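Local coordinates for protein putative fructosamine-3-kinase (Thermobifida fusca YX, PDB 3F7W) that probably acts as a kinase of the fructosamine kinase family, phosphorylating sugar-modified amines, although its substrate has not been established, at residues E90-R95 and L201-G206; H258-L263 and V279-A284. All coordinates share one frame; numbering follows the deposited sequence.

Interaction 1. Residues E90-R95 and L201-G206; sequences EWVDER and LWQDDG
Asp93 and Gln203 meet where the linker between the two lobes of this protein kinase-like fold crosses the 200-203/206-209 hairpin. Segment 90-95 leaves strand 86-90 of the N-terminal lobe and runs to helix 99-114. The carboxamide of Gln203 holds the crossing. Its NE2 donates to Asp93 O at 2.8 Å, from above the carbonyl plane. NE2 also donates to its neighbour's carbonyl, Trp202 O, in a nearly straight bond (174°). Both acceptors lie close to the amide plane, which fixes the rotation of the group. Trp202 O has a second donor, Arg95 N at 2.9 Å, which arrives from the opposite face of the carbonyl plane. The bend at chi2 (-71°) brings Gln203 CD to Val92 CG1. Gln203 NE2 lies 3.4 Å from the same Val92 CG1. An alanine here in place of the glutamine would probably leave Asp93 O without this donor, Trp202 O with one bond fewer and Val92 CG1 without its amide neighbour. Leu201 splits its methyls: CD1 lies 3.8 Å from Val92 CB, and CD2 packs on the carboxylate end of Glu94. At the exposed end Arg95 makes a salt bridge to Asp204, its guanidinium 75° from the carboxylate plane. Its NE meets the syn side of Asp204 OD1 at 2.9 Å, and NH2 adds a weak bond to the same oxygen. Further out, Val208 of strand 206-209 touches both Val92 and Gln203, while Trp202 packs on Pro97 and helix 99-114. Glu90 O and Val92 N hydrogen-bond an unidentified ligand, probably from the crystallisation liquor; by position this linker resembles the adenine-binding one of kinase relatives. One water accepts from Asp93 N and donates to Gln203 OE1. A second donates to Glu94 OE1 and accepts from Trp202 N.

Interaction 2. Residues H258-L263 and V279-A284; sequences HQLHPL and VDTARA
Leu260 and Ala282 mark the backbone's nearest approach, with their CA atoms 6.9 Å apart. Helices 251-270 and 275-286 form a helical hairpin at the C-terminal end of the kinase-like fold. The two short segments run nearly antiparallel, at 159°. Their axes pass 9.5 Å apart. Segment 258-263 is kinked: the N atoms of His261 and Pro262 have no bond to the preceding turn. Proline has no N-H to give, and His261 N turns to the hydroxyl of Tyr145 on helix 141-159. Thr281 is the main projection from the other helix, pointing toward segment 258-263. Its CG2 stands anti to the backbone N and meets Leu260 CD2 at 3.8 Å. Gln259 CB and OE1 lie slightly farther from the same methyl, the Gln259 and Thr281 side chains crossing at about a right angle. Leu263 CD1 reaches the other branch, 3.4 Å from Thr281 OG1. Leu260 sends CD2 past the threonine to the backbone of the next residue, 3.7 Å from Ala282 N. The small Ala282 side chain lets this methyl lie close to the helix. Leu260 also packs on Val174 and Ile150, and Ala282 on Leu170, so helices 141-159 and 165-176 share this core. No direct hydrogen bond joins the two segments. Gln259 and Thr281 find their direct polar partners elsewhere. Gln259 NE2 donates to Ala224 O of helix 219-229, and Thr281 OG1 gives its proton to Thr277 O one turn back. A single water then bridges the two helices. It donates to Gln259 OE1 at 2.8 Å and to Thr281 OG1 at 2.6 Å.

Following the chain from the N terminus, helix 3-13 and then the five-stranded sheet of the N-terminal lobe come first, and strand 86-90 runs into segment 90-95. Interaction 1 closes a loop of 105 residues when the chain returns at 201-206, after passing through helices 99-114, 141-159 and 165-176. It ties the linker between the lobes to the small hairpin of the C-terminal lobe. Interaction 2 opens later and closes a span of 15 residues, made of the end of helix 251-270, the short turn and the start of helix 275-286. The two are in series, neither nested nor crossed. The centres of interactions 1 and 2 lie about 30 Å apart, on opposite sides of the chain's centre.

Interaction 1. Residues E90-R95 and L201-G206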
loop_
_atom_site.group_PDB
_atom_site.type_symbol
_atom_site.label_atom_id
_atom_site.label_comp_id
_atom_site.label_asym_id
_atom_site.label_seq_id
_atom_site.Cartn_x
_atom_site.Cartn_y
_atom_site.Cartn_z
ATOM N N GLU A 90 15.720 1.570 -6.277
ATOM C CA GLU A 90 16.233 0.285 -6.706
ATOM C C GLU A 90 15.314 -0.396 -7.737
ATOM O O GLU A 90 14.089 -0.451 -7.555
ATOM C CB GLU A 90 16.381 -0.534 -5.420
ATOM C CG GLU A 90 16.882 -1.900 -5.533
ATOM C CD GLU A 90 17.009 -2.558 -4.147
ATOM O OE1 GLU A 90 16.555 -1.970 -3.116
ATOM O OE2 GLU A 90 17.563 -3.677 -4.112
ATOM N N TRP A 91 15.895 -0.882 -8.830
ATOM C CA TRP A 91 15.184 -1.653 -9.841
ATOM C C TRP A 91 15.137 -3.119 -9.421
ATOM O O TRP A 91 16.143 -3.665 -8.975
ATOM C CB TRP A 91 15.873 -1.540 -11.208
ATOM C CG TRP A 91 15.251 -2.404 -12.267
ATOM C CD1 TRP A 91 15.624 -3.684 -12.614
ATOM C CD2 TRP A 91 14.155 -2.063 -13.122
ATOM N NE1 TRP A 91 14.801 -4.154 -13.609
ATOM C CE2 TRP A 91 13.896 -3.182 -13.942
ATOM C CE3 TRP A 91 13.356 -0.917 -13.271
ATOM C CZ2 TRP A 91 12.878 -3.192 -14.891
ATOM C CZ3 TRP A 91 12.337 -0.935 -14.199
ATOM C CH2 TRP A 91 12.118 -2.057 -15.022
ATOM N N VAL A 92 13.968 -3.719 -9.565
ATOM C CA VAL A 92 13.746 -5.120 -9.231
ATOM C C VAL A 92 13.494 -5.890 -10.516
ATOM O O VAL A 92 12.630 -5.528 -11.295
ATOM C CB VAL A 92 12.503 -5.290 -8.287
ATOM C CG1 VAL A 92 12.337 -6.763 -7.889
ATOM C CG2 VAL A 92 12.651 -4.426 -7.045
ATOM N N ASP A 93 14.244 -6.968 -10.716
ATOM C CA ASP A 93 13.961 -7.906 -11.812
ATOM C C ASP A 93 13.154 -9.069 -11.265
ATOM O O ASP A 93 13.657 -9.888 -10.483
ATOM C CB ASP A 93 15.241 -8.393 -12.482
ATOM C CG ASP A 93 15.807 -7.361 -13.471
ATOM O OD1 ASP A 93 15.091 -6.958 -14.439
ATOM O OD2 ASP A 93 16.961 -6.957 -13.257
ATOM N N GLU A 94 11.901 -9.124 -11.680
ATOM C CA GLU A 94 10.955 -10.080 -11.115
ATOM C C GLU A 94 11.312 -11.502 -11.521
ATOM O O GLU A 94 11.933 -11.747 -12.571
ATOM C CB GLU A 94 9.541 -9.812 -11.606
ATOM C CG GLU A 94 8.984 -8.489 -11.228
ATOM C CD GLU A 94 7.610 -8.274 -11.815
ATOM O OE1 GLU A 94 6.688 -9.066 -11.491
ATOM O OE2 GLU A 94 7.457 -7.296 -12.575
ATOM N N ARG A 95 10.887 -12.423 -10.679
ATOM C CA ARG A 95 11.091 -13.842 -10.853
ATOM C C ARG A 95 9.742 -14.492 -10.644
ATOM O O ARG A 95 8.873 -13.905 -9.997
ATOM C CB ARG A 95 12.062 -14.359 -9.805
ATOM C CG ARG A 95 13.451 -13.755 -9.872
ATOM C CD ARG A 95 14.238 -14.251 -11.091
ATOM N NE ARG A 95 14.539 -15.682 -10.958
ATOM C CZ ARG A 95 14.275 -16.635 -11.860
ATOM N NH1 ARG A 95 13.745 -16.367 -13.055
ATOM N NH2 ARG A 95 14.587 -17.890 -11.564
ATOM N N LEU A 201 6.568 -8.017 -5.951
ATOM C CA LEU A 201 7.481 -8.451 -6.994
ATOM C C LEU A 201 8.321 -9.596 -6.459
ATOM O O LEU A 201 9.167 -9.423 -5.575
ATOM C CB LEU A 201 8.389 -7.311 -7.444
ATOM C CG LEU A 201 7.682 -6.054 -7.956
ATOM C CD1 LEU A 201 8.704 -5.124 -8.578
ATOM C CD2 LEU A 201 6.590 -6.392 -8.947
ATOM N N TRP A 202 8.060 -10.774 -6.992
ATOM C CA TRP A 202 8.711 -11.977 -6.509
ATOM C C TRP A 202 10.198 -12.024 -6.894
ATOM O O TRP A 202 10.612 -11.554 -7.977
ATOM C CB TRP A 202 7.952 -13.209 -6.990
ATOM C CG TRP A 202 6.610 -13.319 -6.380
ATOM C CD1 TRP A 202 5.463 -12.728 -6.813
ATOM C CD2 TRP A 202 6.267 -14.058 -5.212
ATOM N NE1 TRP A 202 4.417 -13.064 -5.986
ATOM C CE2 TRP A 202 4.887 -13.880 -4.994
ATOM C CE3 TRP A 202 6.993 -14.862 -4.334
ATOM C CZ2 TRP A 202 4.213 -14.473 -3.933
ATOM C CZ3 TRP A 202 6.320 -15.455 -3.267
ATOM C CH2 TRP A 202 4.940 -15.259 -3.082
ATOM N N GLN A 203 10.972 -12.570 -5.964
ATOM C CA GLN A 203 12.405 -12.790 -6.090
ATOM C C GLN A 203 12.670 -14.258 -5.763
ATOM O O GLN A 203 11.759 -14.976 -5.366
ATOM C CB GLN A 203 13.131 -11.892 -5.092
ATOM C CG GLN A 203 12.901 -10.385 -5.338
ATOM C CD GLN A 203 13.610 -9.898 -6.575
ATOM O OE1 GLN A 203 14.689 -9.332 -6.476
ATOM N NE2 GLN A 203 13.017 -10.120 -7.748
ATOM N N ASP A 204 13.906 -14.708 -5.954
ATOM C CA ASP A 204 14.265 -16.083 -5.607
ATOM C C ASP A 204 14.198 -16.338 -4.112
ATOM O O ASP A 204 13.941 -17.462 -3.684
ATOM C CB ASP A 204 15.686 -16.393 -6.096
ATOM C CG ASP A 204 15.800 -16.392 -7.616
ATOM O OD1 ASP A 204 14.849 -16.839 -8.304
ATOM O OD2 ASP A 204 16.849 -15.923 -8.107
ATOM N N ASP A 205 14.433 -15.300 -3.319
ATOM C CA ASP A 205 14.655 -15.447 -1.881
ATOM C C ASP A 205 13.619 -14.700 -1.040
ATOM O O ASP A 205 13.853 -14.421 0.117
ATOM C CB ASP A 205 16.074 -14.964 -1.527
ATOM C CG ASP A 205 16.302 -13.496 -1.865
ATOM O OD1 ASP A 205 15.486 -12.893 -2.613
ATOM O OD2 ASP A 205 17.321 -12.938 -1.388
ATOM N N GLY A 206 12.458 -14.414 -1.608
ATOM C CA GLY A 206 11.450 -13.600 -0.947
ATOM C C GLY A 206 10.756 -12.741 -1.971
ATOM O O GLY A 206 10.629 -13.129 -3.125
HETATM O O HOH W 1 15.986 -7.871 -8.425
HETATM O O HOH W 2 6.526 -10.871 -9.539
#

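Interaction 2. Residues H258-L263 and V279-A284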
loop_
_atom_site.group_PDB
_atom_site.type_symbol
_atom_site.label_atom_id
_atom_site.label_comp_id
_atom_site.label_asym_id
_atom_site.label_seq_id
_atom_site.Cartn_x
_atom_site.Cartn_y
_atom_site.Cartn_z
ATOM N N HIS A 258 -11.382 -5.647 7.263
ATOM C CA HIS A 258 -10.159 -4.988 6.801
ATOM C C HIS A 258 -10.072 -4.729 5.301
ATOM O O HIS A 258 -9.177 -4.000 4.862
ATOM C CB HIS A 258 -8.935 -5.767 7.256
ATOM C CG HIS A 258 -8.707 -5.687 8.729
ATOM N ND1 HIS A 258 -8.242 -4.546 9.340
ATOM C CD2 HIS A 258 -8.904 -6.593 9.716
ATOM C CE1 HIS A 258 -8.160 -4.749 10.640
ATOM N NE2 HIS A 258 -8.560 -5.982 10.897
ATOM N N GLN A 259 -10.980 -5.340 4.538
ATOM C CA GLN A 259 -11.076 -5.145 3.110
ATOM C C GLN A 259 -12.004 -3.992 2.724
ATOM O O GLN A 259 -12.051 -3.598 1.559
ATOM C CB GLN A 259 -11.552 -6.448 2.441
ATOM C CG GLN A 259 -10.499 -7.556 2.510
ATOM C CD GLN A 259 -10.937 -8.901 1.962
ATOM O OE1 GLN A 259 -12.131 -9.200 1.891
ATOM N NE2 GLN A 259 -9.961 -9.750 1.628
ATOM N N LEU A 260 -12.725 -3.437 3.687
ATOM C CA LEU A 260 -13.676 -2.372 3.377
ATOM C C LEU A 260 -12.989 -1.104 2.878
ATOM O O LEU A 260 -13.446 -0.495 1.909
ATOM C CB LEU A 260 -14.588 -2.082 4.576
ATOM C CG LEU A 260 -15.526 -3.242 4.960
ATOM C CD1 LEU A 260 -16.343 -2.871 6.210
ATOM C CD2 LEU A 260 -16.448 -3.664 3.814
ATOM N N HIS A 261 -11.870 -0.737 3.500
ATOM C CA HIS A 261 -11.138 0.463 3.079
ATOM C C HIS A 261 -10.697 0.342 1.609
ATOM O O HIS A 261 -11.061 1.189 0.801
ATOM C CB HIS A 261 -9.933 0.744 4.001
ATOM C CG HIS A 261 -8.941 1.687 3.406
ATOM N ND1 HIS A 261 -9.236 3.021 3.163
ATOM C CD2 HIS A 261 -7.668 1.492 2.980
ATOM C CE1 HIS A 261 -8.178 3.599 2.611
ATOM N NE2 HIS A 261 -7.219 2.694 2.484
ATOM N N PRO A 262 -9.900 -0.702 1.255
ATOM C CA PRO A 262 -9.479 -0.794 -0.153
ATOM C C PRO A 262 -10.628 -0.887 -1.103
ATOM O O PRO A 262 -10.543 -0.331 -2.198
ATOM C CB PRO A 262 -8.638 -2.083 -0.204
ATOM C CG PRO A 262 -8.955 -2.818 1.028
ATOM C CD PRO A 262 -9.292 -1.770 2.053
ATOM N N LEU A 263 -11.708 -1.582 -0.722
ATOM C CA LEU A 263 -12.839 -1.692 -1.637
ATOM C C LEU A 263 -13.543 -0.352 -1.920
ATOM O O LEU A 263 -13.961 -0.081 -3.070
ATOM C CB LEU A 263 -13.849 -2.762 -1.172
ATOM C CG LEU A 263 -13.335 -4.196 -1.418
ATOM C CD1 LEU A 263 -14.201 -5.209 -0.636
ATOM C CD2 LEU A 263 -13.244 -4.549 -2.962
ATOM N N VAL A 279 -20.474 -4.419 -1.271
ATOM C CA VAL A 279 -21.707 -4.738 -0.563
ATOM C C VAL A 279 -21.605 -6.102 0.102
ATOM O O VAL A 279 -21.930 -6.249 1.275
ATOM C CB VAL A 279 -22.953 -4.681 -1.480
ATOM C CG1 VAL A 279 -24.209 -5.226 -0.747
ATOM C CG2 VAL A 279 -23.161 -3.244 -1.972
ATOM N N ASP A 280 -21.128 -7.086 -0.652
ATOM C CA ASP A 280 -21.029 -8.454 -0.151
ATOM C C ASP A 280 -20.084 -8.516 1.054
ATOM O O ASP A 280 -20.327 -9.250 2.012
ATOM C CB ASP A 280 -20.511 -9.377 -1.249
ATOM C CG ASP A 280 -21.533 -9.616 -2.368
ATOM O OD1 ASP A 280 -22.715 -9.234 -2.221
ATOM O OD2 ASP A 280 -21.126 -10.172 -3.412
ATOM N N THR A 281 -18.990 -7.751 0.973
ATOM C CA THR A 281 -17.955 -7.745 2.031
ATOM C C THR A 281 -18.469 -7.063 3.324
ATOM O O THR A 281 -18.191 -7.519 4.442
ATOM C CB THR A 281 -16.637 -7.113 1.489
ATOM O OG1 THR A 281 -16.215 -7.831 0.320
ATOM C CG2 THR A 281 -15.504 -7.146 2.522
ATOM N N ALA A 282 -19.211 -5.967 3.156
ATOM C CA ALA A 282 -19.877 -5.287 4.259
ATOM C C ALA A 282 -20.853 -6.238 4.946
ATOM O O ALA A 282 -20.844 -6.368 6.167
ATOM C CB ALA A 282 -20.615 -4.043 3.753
ATOM N N ARG A 283 -21.694 -6.914 4.162
ATOM C CA ARG A 283 -22.590 -7.922 4.732
ATOM C C ARG A 283 -21.849 -9.005 5.516
ATOM O O ARG A 283 -22.271 -9.395 6.609
ATOM C CB ARG A 283 -23.433 -8.563 3.634
ATOM C CG ARG A 283 -24.532 -7.655 3.195
ATOM C CD ARG A 283 -25.226 -8.140 1.965
ATOM N NE ARG A 283 -26.403 -7.313 1.753
ATOM C CZ ARG A 283 -26.995 -7.127 0.578
ATOM N NH1 ARG A 283 -26.542 -7.729 -0.524
ATOM N NH2 ARG A 283 -28.060 -6.336 0.506
ATOM N N ALA A 284 -20.747 -9.478 4.942
ATOM C CA ALA A 284 -19.918 -10.496 5.574
ATOM C C ALA A 284 -19.287 -10.002 6.885
ATOM O O ALA A 284 -19.279 -10.721 7.887
ATOM C CB ALA A 284 -18.838 -10.993 4.591
HETATM O O HOH W 3 -14.109 -9.277 -0.027
#